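Local coordinates for protein oxygen-independent coproporphyrinogen III oxidase (Escherichia coli, PDB 1OLT) that catalyses the anaerobic oxidative decarboxylation of two propionate groups of coproporphyrinogen III to the vinyl groups of protoporphyrinogen IX, using a [4Fe-4S] cluster and S-adenosylmethionine, at residues A[108-113]-A[128-133]; A[55-60]-A[124-129]; A[320-323]-A[329-332]; A[80-85]-A[116-121]. All blocks are in the same frame, centred on the assembly; numbering follows the deposited sequence.

Contact 1 of 4, residues A[108-113]-A[128-133]; sequences LHWGGG and KLLREN. With SAM (S-adenosylmethionine), chain D; SAM (S-adenosylmethionine), chain C; SF4 (iron/sulfur cluster), chain B.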
# COMPACT_ATOMS: atom_id res chain seq x y z
N LEU A 108 -7.06 10.19 5.48
CA LEU A 108 -7.71 9.03 6.09
C LEU A 108 -7.89 8.01 4.99
O LEU A 108 -8.38 8.34 3.91
CB LEU A 108 -9.09 9.41 6.64
CG LEU A 108 -10.05 8.27 7.01
CD1 LEU A 108 -9.48 7.49 8.14
CD2 LEU A 108 -11.39 8.85 7.34
N HIS A 109 -7.56 6.75 5.30
CA HIS A 109 -7.82 5.66 4.43
C HIS A 109 -8.36 4.46 5.22
O HIS A 109 -7.89 4.16 6.33
CB HIS A 109 -6.57 5.23 3.75
CG HIS A 109 -6.76 4.10 2.80
ND1 HIS A 109 -6.95 4.29 1.47
CD2 HIS A 109 -6.83 2.77 2.99
CE1 HIS A 109 -7.07 3.12 0.86
NE2 HIS A 109 -6.97 2.18 1.75
N TRP A 110 -9.33 3.80 4.62
CA TRP A 110 -9.83 2.56 5.12
C TRP A 110 -9.35 1.46 4.15
O TRP A 110 -9.64 1.50 2.97
CB TRP A 110 -11.36 2.53 5.17
CG TRP A 110 -12.01 3.52 6.17
CD1 TRP A 110 -11.38 4.42 6.99
CD2 TRP A 110 -13.41 3.70 6.39
NE1 TRP A 110 -12.29 5.16 7.68
CE2 TRP A 110 -13.56 4.74 7.35
CE3 TRP A 110 -14.56 3.10 5.89
CZ2 TRP A 110 -14.80 5.19 7.79
CZ3 TRP A 110 -15.82 3.57 6.34
CH2 TRP A 110 -15.92 4.57 7.27
N GLY A 111 -8.72 0.46 4.73
CA GLY A 111 -8.21 -0.68 4.02
C GLY A 111 -8.74 -1.96 4.65
O GLY A 111 -9.53 -1.95 5.60
N GLY A 112 -8.25 -3.07 4.17
CA GLY A 112 -8.70 -4.35 4.71
C GLY A 112 -8.11 -5.54 3.97
O GLY A 112 -6.93 -5.47 3.55
N GLY A 113 -8.88 -6.64 3.78
CA GLY A 113 -10.26 -6.74 4.06
C GLY A 113 -11.04 -5.91 3.11
O GLY A 113 -10.50 -5.32 2.18
N LYS A 128 -18.35 9.32 11.63
CA LYS A 128 -18.78 10.23 12.68
C LYS A 128 -17.87 10.12 13.90
O LYS A 128 -17.47 11.14 14.48
CB LYS A 128 -20.27 9.98 13.05
CG LYS A 128 -20.83 10.84 14.21
CD LYS A 128 -22.29 10.45 14.58
CE LYS A 128 -22.84 11.34 15.71
NZ LYS A 128 -24.26 11.75 15.41
N LEU A 129 -17.50 8.90 14.28
CA LEU A 129 -16.54 8.71 15.39
C LEU A 129 -15.19 9.40 15.09
O LEU A 129 -14.58 10.01 15.96
CB LEU A 129 -16.25 7.23 15.61
CG LEU A 129 -17.33 6.45 16.33
CD1 LEU A 129 -17.02 4.99 16.19
CD2 LEU A 129 -17.39 6.90 17.77
N LEU A 130 -14.75 9.28 13.86
CA LEU A 130 -13.44 9.81 13.43
C LEU A 130 -13.51 11.34 13.43
O LEU A 130 -12.62 11.98 13.96
CB LEU A 130 -13.05 9.23 12.05
CG LEU A 130 -12.65 7.78 12.08
CD1 LEU A 130 -12.60 7.17 10.69
CD2 LEU A 130 -11.33 7.56 12.87
N ARG A 131 -14.55 11.92 12.80
CA ARG A 131 -14.72 13.37 12.66
C ARG A 131 -14.92 14.06 13.99
O ARG A 131 -14.52 15.18 14.14
CB ARG A 131 -15.97 13.79 11.80
CG ARG A 131 -15.76 13.50 10.32
CD ARG A 131 -16.75 14.17 9.36
NE ARG A 131 -16.48 13.74 7.97
CZ ARG A 131 -15.59 14.27 7.11
NH1 ARG A 131 -14.78 15.31 7.41
NH2 ARG A 131 -15.51 13.73 5.89
N GLU A 132 -15.58 13.40 14.92
CA GLU A 132 -15.81 14.01 16.21
C GLU A 132 -14.64 13.86 17.13
O GLU A 132 -14.61 14.55 18.11
CB GLU A 132 -17.07 13.43 16.88
CG GLU A 132 -18.30 13.93 16.12
CD GLU A 132 -19.62 13.50 16.76
OE1 GLU A 132 -19.60 12.54 17.58
OE2 GLU A 132 -20.63 14.11 16.37
N ASN A 133 -13.71 12.96 16.85
CA ASN A 133 -12.58 12.75 17.76
C ASN A 133 -11.22 13.23 17.26
O ASN A 133 -10.29 13.31 18.04
CB ASN A 133 -12.51 11.28 18.16
CG ASN A 133 -13.57 10.95 19.18
OD1 ASN A 133 -13.43 11.34 20.29
ND2 ASN A 133 -14.69 10.29 18.75
N SAM D . -0.31 -5.98 0.85
CA SAM D . -0.71 -6.37 -0.52
C SAM D . 0.30 -7.35 -1.15
O SAM D . -0.00 -8.48 -1.56
OXT SAM D . 1.51 -7.08 -1.29
CB SAM D . -0.92 -5.11 -1.40
CG SAM D . -2.12 -4.19 -1.00
SD SAM D . -1.65 -2.61 -0.22
CE SAM D . -1.73 -1.45 -1.63
C5' SAM D . -3.04 -1.96 0.79
C4' SAM D . -3.39 -2.89 1.94
O4' SAM D . -2.28 -2.86 2.83
C3' SAM D . -4.59 -2.44 2.79
O3' SAM D . -5.81 -2.74 2.15
C2' SAM D . -4.27 -3.16 4.07
O2' SAM D . -4.55 -4.53 3.93
C1' SAM D . -2.75 -2.97 4.18
N9 SAM D . -2.39 -1.75 4.89
C8 SAM D . -2.30 -0.50 4.39
N7 SAM D . -1.95 0.36 5.43
C5 SAM D . -1.83 -0.34 6.53
C6 SAM D . -1.53 0.01 7.81
N6 SAM D . -1.22 1.24 8.18
N1 SAM D . -1.52 -0.98 8.73
C2 SAM D . -1.80 -2.25 8.40
N3 SAM D . -2.13 -2.60 7.15
C4 SAM D . -2.13 -1.65 6.22
N SAM C . -11.24 -6.30 -0.45
CA SAM C . -11.30 -5.48 -1.66
C SAM C . -11.22 -6.29 -2.96
O SAM C . -10.74 -7.47 -2.93
OXT SAM C . -11.70 -5.74 -3.93
CB SAM C . -10.10 -4.52 -1.59
CG SAM C . -8.74 -4.92 -2.12
SD SAM C . -7.86 -6.12 -1.16
CE SAM C . -7.82 -5.46 0.51
C5' SAM C . -6.08 -5.61 -1.49
C4' SAM C . -5.35 -6.13 -2.77
O4' SAM C . -4.28 -7.03 -2.51
C3' SAM C . -6.24 -6.95 -3.69
O3' SAM C . -7.19 -6.16 -4.42
C2' SAM C . -5.24 -7.74 -4.53
O2' SAM C . -4.96 -7.06 -5.76
C1' SAM C . -3.99 -7.75 -3.69
N9 SAM C . -3.56 -9.07 -3.29
C8 SAM C . -4.16 -9.83 -2.31
N7 SAM C . -3.49 -10.97 -2.18
C5 SAM C . -2.44 -10.94 -3.07
C6 SAM C . -1.41 -11.85 -3.37
N6 SAM C . -1.28 -13.02 -2.74
N1 SAM C . -0.51 -11.50 -4.33
C2 SAM C . -0.62 -10.28 -5.00
N3 SAM C . -1.60 -9.39 -4.71
C4 SAM C . -2.50 -9.74 -3.76
FE1 SF4 B . -11.23 -10.00 0.80
FE2 SF4 B . -8.79 -10.45 -0.15
FE3 SF4 B . -10.32 -8.60 -1.04
FE4 SF4 B . -10.79 -10.88 -1.48
S1 SF4 B . -8.91 -9.85 -2.30
S2 SF4 B . -12.43 -9.45 -1.00
S3 SF4 B . -10.41 -11.90 0.32
S4 SF4 B . -9.43 -8.74 0.93
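In the beta-alpha barrel of the radical SAM core, Leu108 and Trp110 of strand 105-112 meet Leu130 of helix 120-133, the helix that follows this strand in the chain. One methyl carries the contact: CD1 of Leu130 lies 3.9 Å from Leu108 CD2 and almost as near the other methyl of that leucine. The same CD1 also meets the Trp110 indole, at its edge and close to the ring plane. Leu130 CG stands anti to its carbonyl carbon (chi1 -72°), and the CD1 branch reaches the strand between the two side chains. Leu126 and Met127 of the same helix, and Ile93 of helix 80-96, pack round the same spot. Beyond Trp110 the strand runs into Gly111-Gly113, at the place of the glycine-rich motif of radical SAM enzymes. There Gly112 grips the ribose of one SAM with its backbone N and O: N donates to O3' (3.2 Å, 168°) and O accepts from O2' (2.6 Å). Gly113 O lies 2.9 Å from the amino N of the other SAM, which itself binds an iron of the cluster. On the helix side, Trp110 NE1 is buried without a polar partner, 3.6 Å from Leu130 CD1.

Contact 2 of 4, residues A[55-60]-A[124-129]; sequences LYVHIP and SRLMKL. With SAM (S-adenosylmethionine), chain D.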
# COMPACT_ATOMS: atom_id res chain seq x y z
N LEU A 55 -4.53 9.01 9.12
CA LEU A 55 -5.23 7.97 9.82
C LEU A 55 -5.43 6.79 8.89
O LEU A 55 -5.79 6.96 7.77
CB LEU A 55 -6.60 8.48 10.31
CG LEU A 55 -6.57 9.66 11.24
CD1 LEU A 55 -7.99 10.00 11.61
CD2 LEU A 55 -5.77 9.41 12.42
N TYR A 56 -5.19 5.59 9.40
CA TYR A 56 -5.51 4.34 8.70
C TYR A 56 -6.46 3.52 9.60
O TYR A 56 -6.19 3.38 10.77
CB TYR A 56 -4.24 3.51 8.42
CG TYR A 56 -4.60 2.20 7.82
CD1 TYR A 56 -4.94 2.11 6.49
CD2 TYR A 56 -4.68 1.04 8.60
CE1 TYR A 56 -5.39 0.85 5.95
CE2 TYR A 56 -5.07 -0.20 8.05
CZ TYR A 56 -5.42 -0.28 6.75
OH TYR A 56 -5.88 -1.45 6.21
N VAL A 57 -7.57 3.02 9.04
CA VAL A 57 -8.44 2.10 9.75
C VAL A 57 -8.54 0.76 8.95
O VAL A 57 -8.81 0.76 7.73
CB VAL A 57 -9.86 2.66 9.95
CG1 VAL A 57 -10.68 1.65 10.75
CG2 VAL A 57 -9.84 4.03 10.62
N HIS A 58 -8.24 -0.35 9.63
CA HIS A 58 -8.31 -1.67 9.05
C HIS A 58 -9.74 -2.20 9.28
O HIS A 58 -10.22 -2.19 10.40
CB HIS A 58 -7.35 -2.64 9.67
CG HIS A 58 -7.05 -3.79 8.77
ND1 HIS A 58 -6.28 -3.64 7.64
CD2 HIS A 58 -7.40 -5.10 8.83
CE1 HIS A 58 -6.15 -4.83 7.06
NE2 HIS A 58 -6.82 -5.73 7.76
N ILE A 59 -10.40 -2.60 8.23
CA ILE A 59 -11.70 -3.23 8.29
C ILE A 59 -11.50 -4.65 7.75
O ILE A 59 -11.27 -4.82 6.54
CB ILE A 59 -12.76 -2.47 7.44
CG1 ILE A 59 -12.96 -1.00 7.80
CG2 ILE A 59 -14.12 -3.19 7.57
CD1 ILE A 59 -13.37 -0.76 9.20
N PRO A 60 -11.48 -5.67 8.60
CA PRO A 60 -10.99 -6.95 8.12
C PRO A 60 -11.98 -7.83 7.36
O PRO A 60 -11.52 -8.75 6.68
CB PRO A 60 -10.55 -7.65 9.41
CG PRO A 60 -11.54 -7.12 10.49
CD PRO A 60 -11.73 -5.70 10.07
N SER A 124 -21.42 5.43 8.14
CA SER A 124 -21.70 6.71 8.79
C SER A 124 -21.26 6.74 10.24
O SER A 124 -20.75 7.79 10.74
CB SER A 124 -23.20 7.09 8.73
OG SER A 124 -23.63 7.26 7.40
N ARG A 125 -21.52 5.64 10.93
CA ARG A 125 -21.12 5.56 12.34
C ARG A 125 -19.57 5.74 12.52
O ARG A 125 -19.12 6.46 13.40
CB ARG A 125 -21.55 4.24 12.97
CG ARG A 125 -21.17 4.08 14.45
CD ARG A 125 -21.50 2.68 15.04
NE ARG A 125 -20.90 2.56 16.36
CZ ARG A 125 -20.77 1.43 17.00
NH1 ARG A 125 -21.19 0.30 16.47
NH2 ARG A 125 -20.21 1.43 18.22
N LEU A 126 -18.79 5.04 11.73
CA LEU A 126 -17.38 5.14 11.84
C LEU A 126 -16.86 6.50 11.47
O LEU A 126 -15.97 7.02 12.16
CB LEU A 126 -16.69 4.04 11.06
CG LEU A 126 -15.18 3.99 11.11
CD1 LEU A 126 -14.61 3.98 12.52
CD2 LEU A 126 -14.72 2.81 10.37
N MET A 127 -17.34 7.06 10.35
CA MET A 127 -16.90 8.38 9.94
C MET A 127 -17.18 9.43 11.02
O MET A 127 -16.39 10.31 11.28
CB MET A 127 -17.54 8.81 8.64
CG MET A 127 -16.96 8.19 7.46
SD MET A 127 -15.14 8.51 7.34
CE MET A 127 -15.05 10.15 7.75
N LYS A 128 -18.35 9.32 11.63
CA LYS A 128 -18.78 10.23 12.68
C LYS A 128 -17.87 10.12 13.90
O LYS A 128 -17.47 11.14 14.48
CB LYS A 128 -20.27 9.98 13.05
CG LYS A 128 -20.83 10.84 14.21
CD LYS A 128 -22.29 10.45 14.58
CE LYS A 128 -22.84 11.34 15.71
NZ LYS A 128 -24.26 11.75 15.41
N LEU A 129 -17.50 8.90 14.28
CA LEU A 129 -16.54 8.71 15.39
C LEU A 129 -15.19 9.40 15.09
O LEU A 129 -14.58 10.01 15.96
CB LEU A 129 -16.25 7.23 15.61
CG LEU A 129 -17.33 6.45 16.33
CD1 LEU A 129 -17.02 4.99 16.19
CD2 LEU A 129 -17.39 6.90 17.77
N SAM D . -0.31 -5.98 0.85
CA SAM D . -0.71 -6.37 -0.52
C SAM D . 0.30 -7.35 -1.15
O SAM D . -0.00 -8.48 -1.56
OXT SAM D . 1.51 -7.08 -1.29
CB SAM D . -0.92 -5.11 -1.40
CG SAM D . -2.12 -4.19 -1.00
SD SAM D . -1.65 -2.61 -0.22
CE SAM D . -1.73 -1.45 -1.63
C5' SAM D . -3.04 -1.96 0.79
C4' SAM D . -3.39 -2.89 1.94
O4' SAM D . -2.28 -2.86 2.83
C3' SAM D . -4.59 -2.44 2.79
O3' SAM D . -5.81 -2.74 2.15
C2' SAM D . -4.27 -3.16 4.07
O2' SAM D . -4.55 -4.53 3.93
C1' SAM D . -2.75 -2.97 4.18
N9 SAM D . -2.39 -1.75 4.89
C8 SAM D . -2.30 -0.50 4.39
N7 SAM D . -1.95 0.36 5.43
C5 SAM D . -1.83 -0.34 6.53
C6 SAM D . -1.53 0.01 7.81
N6 SAM D . -1.22 1.24 8.18
N1 SAM D . -1.52 -0.98 8.73
C2 SAM D . -1.80 -2.25 8.40
N3 SAM D . -2.13 -2.60 7.15
C4 SAM D . -2.13 -1.65 6.22
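Leu126 of helix 120-133 sends one methyl, CD2, to strand 53-62, where Val57 and Ile59 receive it. Its CG is anti to the backbone N (chi1 -179°), which carries the branch out from the helix toward the sheet. Ile59 CD1 comes to 4.0 Å of Leu126 CD2, the two side chains reaching toward each other tip to tip, and Val57 CG1 stands slightly farther off at 4.2 Å. This is light, wholly apolar packing between a strand of the barrel sheet and the helix outside it. The opposite face of the strand is packed much more closely. Tyr56 lays a ring face against the adenine of a bound SAM, whose C5 sits 3.5 Å above the ring plane, over its centre. Tyr56 OH and His58 ND1 share a hydrogen bond of 2.6 Å lying near the plane of the phenol, which links the two side chains beside the ribose. His58 NE2 is held in turn by Asn72 O, and its CE1 is 3.5 Å from O2' of that SAM. On the far side of the helix Lys128 is exposed, while Arg125 makes salt bridges to Asp87 and Glu90. Strand 53-62 runs between parallel strands 105-112 and 320-324, and helix 80-96 flanks helix 120-133, contributing Leu89 against Val57.

Contact 3 of 4, residues A[320-323]-A[329-332]; sequences DLLG and ISMI. With SAM (S-adenosylmethionine), chain D.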
# COMPACT_ATOMS: atom_id res chain seq x y z
N ASP A 320 2.73 11.93 10.71
CA ASP A 320 2.62 10.82 11.61
C ASP A 320 1.36 10.06 11.16
O ASP A 320 0.35 10.69 10.83
CB ASP A 320 2.45 11.29 13.03
CG ASP A 320 3.72 11.77 13.66
OD1 ASP A 320 4.81 11.33 13.27
OD2 ASP A 320 3.72 12.62 14.59
N LEU A 321 1.43 8.74 11.18
CA LEU A 321 0.36 7.87 10.70
C LEU A 321 -0.12 7.04 11.88
O LEU A 321 0.67 6.29 12.47
CB LEU A 321 0.88 6.94 9.63
CG LEU A 321 0.01 5.68 9.37
CD1 LEU A 321 -1.01 6.15 8.49
CD2 LEU A 321 0.85 4.50 8.74
N LEU A 322 -1.38 7.23 12.26
CA LEU A 322 -1.99 6.43 13.29
C LEU A 322 -2.88 5.38 12.66
O LEU A 322 -3.83 5.67 11.92
CB LEU A 322 -2.85 7.30 14.23
CG LEU A 322 -3.59 6.53 15.29
CD1 LEU A 322 -2.66 5.87 16.33
CD2 LEU A 322 -4.64 7.45 16.01
N GLY A 323 -2.62 4.14 13.03
CA GLY A 323 -3.31 3.02 12.49
C GLY A 323 -4.22 2.45 13.57
O GLY A 323 -3.78 2.19 14.71
N ILE A 329 -0.93 -0.85 11.48
CA ILE A 329 0.39 -0.23 11.73
C ILE A 329 0.38 1.28 11.78
O ILE A 329 -0.23 1.94 10.93
CB ILE A 329 1.42 -0.71 10.69
CG1 ILE A 329 1.58 -2.22 10.79
CG2 ILE A 329 2.81 -0.15 10.99
CD1 ILE A 329 2.25 -2.89 9.51
N SER A 330 1.06 1.83 12.77
CA SER A 330 1.27 3.26 12.96
C SER A 330 2.76 3.57 12.66
O SER A 330 3.60 2.76 13.01
CB SER A 330 0.98 3.65 14.39
OG SER A 330 -0.35 3.36 14.79
N MET A 331 3.05 4.71 12.03
CA MET A 331 4.38 5.25 11.84
C MET A 331 4.40 6.65 12.47
O MET A 331 3.94 7.62 11.89
CB MET A 331 4.69 5.34 10.37
CG MET A 331 4.63 3.95 9.80
SD MET A 331 4.95 3.73 8.01
CE MET A 331 3.95 5.13 7.10
N ILE A 332 4.93 6.72 13.69
CA ILE A 332 4.82 7.93 14.47
C ILE A 332 6.17 8.24 15.14
O ILE A 332 6.74 7.41 15.79
CB ILE A 332 3.73 7.77 15.57
CG1 ILE A 332 2.33 7.50 14.94
CG2 ILE A 332 3.63 9.02 16.40
CD1 ILE A 332 1.29 7.23 15.98
N SAM D . -0.31 -5.98 0.85
CA SAM D . -0.71 -6.37 -0.52
C SAM D . 0.30 -7.35 -1.15
O SAM D . -0.00 -8.48 -1.56
OXT SAM D . 1.51 -7.08 -1.29
CB SAM D . -0.92 -5.11 -1.40
CG SAM D . -2.12 -4.19 -1.00
SD SAM D . -1.65 -2.61 -0.22
CE SAM D . -1.73 -1.45 -1.63
C5' SAM D . -3.04 -1.96 0.79
C4' SAM D . -3.39 -2.89 1.94
O4' SAM D . -2.28 -2.86 2.83
C3' SAM D . -4.59 -2.44 2.79
O3' SAM D . -5.81 -2.74 2.15
C2' SAM D . -4.27 -3.16 4.07
O2' SAM D . -4.55 -4.53 3.93
C1' SAM D . -2.75 -2.97 4.18
N9 SAM D . -2.39 -1.75 4.89
C8 SAM D . -2.30 -0.50 4.39
N7 SAM D . -1.95 0.36 5.43
C5 SAM D . -1.83 -0.34 6.53
C6 SAM D . -1.53 0.01 7.81
N6 SAM D . -1.22 1.24 8.18
N1 SAM D . -1.52 -0.98 8.73
C2 SAM D . -1.80 -2.25 8.40
N3 SAM D . -2.13 -2.60 7.15
C4 SAM D . -2.13 -1.65 6.22
O HOH W 1 -1.33 0.95 15.14
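Leu321 and Met331 form an antiparallel, hydrogen-bonded pair between two short strands whose directions differ by 157°. Between the backbones, Leu321 N donates to Met331 O at 2.8 Å, approaching 38° out of the carbonyl plane. The return bond, Met331 N to Leu321 O (2.9 Å), is bent, with 135° at the hydrogen. Further along, a side chain takes over as acceptor: Ser330 OG receives Gly323 N at 3.0 Å, and a water also joins this hydroxyl to Gly323 O. Ile329 turns its backbone to the ligand instead, giving N to adenine N1 of a bound SAM (2.8 Å) and taking N6 on its O (3.0 Å), so the strand end reads the adenine edge. Apolar contacts lie on two faces. Met331, bent at its thioether, brings CE to 3.6 Å of Leu321 CD2; on the other face Leu322 and Ile332 run side by side, their CD1 methyls 4.2 Å apart. Of the charges, Asp320 makes a salt bridge to Arg103. Strand 320-324 lies parallel to strand 53-62 in the barrel sheet, while 329-332 pairs with 335-339 in a three-stranded antiparallel sheet, and Phe41 of helix 38-45 touches Leu322 and Ile332.

Contact 4 of 4, residues A[80-85]-A[116-121]; sequences HKADQY and TYLNKA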
# COMPACT_ATOMS: atom_id res chain seq x y z
N HIS A 80 -23.31 -9.06 11.65
CA HIS A 80 -23.27 -8.49 12.97
C HIS A 80 -21.85 -8.34 13.57
O HIS A 80 -21.66 -7.55 14.49
CB HIS A 80 -24.10 -9.26 13.94
CG HIS A 80 -23.44 -10.48 14.46
ND1 HIS A 80 -23.72 -11.74 13.96
CD2 HIS A 80 -22.54 -10.65 15.46
CE1 HIS A 80 -22.98 -12.64 14.60
NE2 HIS A 80 -22.24 -12.01 15.51
N LYS A 81 -20.89 -9.09 13.04
CA LYS A 81 -19.49 -8.91 13.47
C LYS A 81 -19.00 -7.52 13.17
O LYS A 81 -18.13 -7.01 13.87
CB LYS A 81 -18.57 -9.95 12.89
CG LYS A 81 -18.68 -11.32 13.58
CD LYS A 81 -17.80 -12.28 12.89
CE LYS A 81 -17.99 -13.66 13.44
NZ LYS A 81 -17.83 -13.75 14.90
N ALA A 82 -19.56 -6.88 12.15
CA ALA A 82 -19.12 -5.55 11.80
C ALA A 82 -19.56 -4.56 12.90
O ALA A 82 -18.86 -3.59 13.20
CB ALA A 82 -19.71 -5.13 10.50
N ASP A 83 -20.76 -4.78 13.45
CA ASP A 83 -21.23 -3.91 14.59
C ASP A 83 -20.37 -4.08 15.83
O ASP A 83 -20.03 -3.10 16.47
CB ASP A 83 -22.67 -4.16 14.95
CG ASP A 83 -23.62 -3.79 13.84
OD1 ASP A 83 -23.59 -2.60 13.30
OD2 ASP A 83 -24.41 -4.70 13.43
N GLN A 84 -20.00 -5.33 16.15
CA GLN A 84 -19.11 -5.63 17.25
C GLN A 84 -17.73 -4.98 17.02
O GLN A 84 -17.16 -4.46 17.92
CB GLN A 84 -18.89 -7.14 17.42
CG GLN A 84 -20.14 -7.98 17.65
CD GLN A 84 -19.85 -9.47 17.73
OE1 GLN A 84 -18.91 -9.94 17.08
NE2 GLN A 84 -20.66 -10.22 18.57
N TYR A 85 -17.25 -5.00 15.79
CA TYR A 85 -15.98 -4.45 15.48
C TYR A 85 -15.96 -2.93 15.62
O TYR A 85 -15.02 -2.37 16.20
CB TYR A 85 -15.59 -4.88 14.06
CG TYR A 85 -14.19 -4.49 13.68
CD1 TYR A 85 -13.13 -5.13 14.24
CD2 TYR A 85 -13.95 -3.51 12.77
CE1 TYR A 85 -11.82 -4.78 13.91
CE2 TYR A 85 -12.63 -3.17 12.38
CZ TYR A 85 -11.57 -3.81 13.00
OH TYR A 85 -10.25 -3.52 12.67
N THR A 116 -16.04 -1.79 2.36
CA THR A 116 -17.43 -1.75 1.95
C THR A 116 -18.28 -2.95 2.37
O THR A 116 -19.46 -3.05 1.97
CB THR A 116 -17.57 -1.44 0.45
OG1 THR A 116 -16.78 -2.31 -0.39
CG2 THR A 116 -17.10 -0.08 0.21
N TYR A 117 -17.70 -3.84 3.17
CA TYR A 117 -18.47 -4.78 3.95
C TYR A 117 -19.43 -4.03 4.90
O TYR A 117 -20.54 -4.52 5.22
CB TYR A 117 -17.55 -5.65 4.76
CG TYR A 117 -18.22 -6.83 5.46
CD1 TYR A 117 -18.88 -6.69 6.71
CD2 TYR A 117 -18.16 -8.11 4.89
CE1 TYR A 117 -19.49 -7.81 7.34
CE2 TYR A 117 -18.76 -9.22 5.50
CZ TYR A 117 -19.42 -9.06 6.73
OH TYR A 117 -19.99 -10.17 7.31
N LEU A 118 -18.94 -2.88 5.41
CA LEU A 118 -19.76 -2.00 6.21
C LEU A 118 -20.95 -1.46 5.40
O LEU A 118 -20.78 -0.88 4.33
CB LEU A 118 -18.96 -0.86 6.78
CG LEU A 118 -17.70 -1.19 7.58
CD1 LEU A 118 -17.14 0.10 8.10
CD2 LEU A 118 -17.98 -2.10 8.71
N ASN A 119 -22.15 -1.60 5.95
CA ASN A 119 -23.31 -1.03 5.34
C ASN A 119 -23.35 0.53 5.50
O ASN A 119 -22.48 1.13 6.15
CB ASN A 119 -24.58 -1.82 5.84
CG ASN A 119 -24.92 -1.55 7.33
OD1 ASN A 119 -24.61 -0.47 7.87
ND2 ASN A 119 -25.61 -2.50 7.95
N LYS A 120 -24.32 1.21 4.91
CA LYS A 120 -24.39 2.68 4.99
C LYS A 120 -24.41 3.24 6.39
O LYS A 120 -23.70 4.21 6.72
CB LYS A 120 -25.60 3.20 4.19
CG LYS A 120 -25.52 2.97 2.65
CD LYS A 120 -26.86 3.50 1.97
CE LYS A 120 -27.05 2.93 0.59
NZ LYS A 120 -28.23 3.60 -0.21
N ALA A 121 -25.22 2.62 7.27
CA ALA A 121 -25.27 3.05 8.67
C ALA A 121 -23.93 2.87 9.39
O ALA A 121 -23.52 3.74 10.10
CB ALA A 121 -26.41 2.31 9.47
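Ala82, near the start of helix 80-96, sets its CB against Leu118 and the rim of the Tyr117 ring. Ala82 CB touches Leu118 CD2 at 3.9 Å and Tyr117 CE1 at 4.1 Å. It meets the phenol at its edge, near the ring plane, not over a face. The small side chain lets the backbones approach, with the CA atoms of Ala82 and Leu118 6.7 Å apart. Tyr117 has CG anti to the backbone N (chi1 -171°), which swings the ring to the Ala82 side, and its hydroxyl is hydrogen-bonded to Thr76 O. Its backbone O is held by Gln79 NE2, so both ends of the residue are tied to the chain leading into helix 80-96. The side chain of Tyr117 lies about 5 Å from that of Cys62, a ligand of the iron-sulfur cluster; the contact therefore adjoins the cluster loop, although none of its three touching residues is a ligand. Beyond Leu118 the chain turns into helix 120-133. Asn119 is its N-cap: the side chain caps a backbone N in the first turn, and Gln122 OE1 accepts from Asn119 N in return, as in a capping box, while Gln122 NE2 reaches back to Asp83 OD1. The contact thus joins the beginnings of helices 80-96 and 120-133, which lie side by side outside strand 53-62, where Leu118 and Tyr85 both touch Ile59; Leu343 and Tyr347 of helix 343-353 pack on Tyr85.

Overall arrangement
Contacts 1 and 2 are one piece of barrel wall: their centres are 3 Å apart, they share Lys128 and Leu129 of helix 120-133, and their strands 105-112 and 53-62 are parallel neighbours. Contact 4, centred about 10 Å from contact 2, joins the start of the same helix to helix 80-96. Contact 3 comes much later, yet its strand 320-324 pairs with the other side of strand 53-62, its centre 15 Å from contact 2. Along the chain the segments run 55-60, 80-85, 108-113, 116-121, then the two overlapping helix segments, then 320-332. Contacts 1, 2 and 3 converge on one SAM: strand 105-112 binds its ribose, Tyr56 lies against its adenine and strand 329-332 bonds the adenine edge.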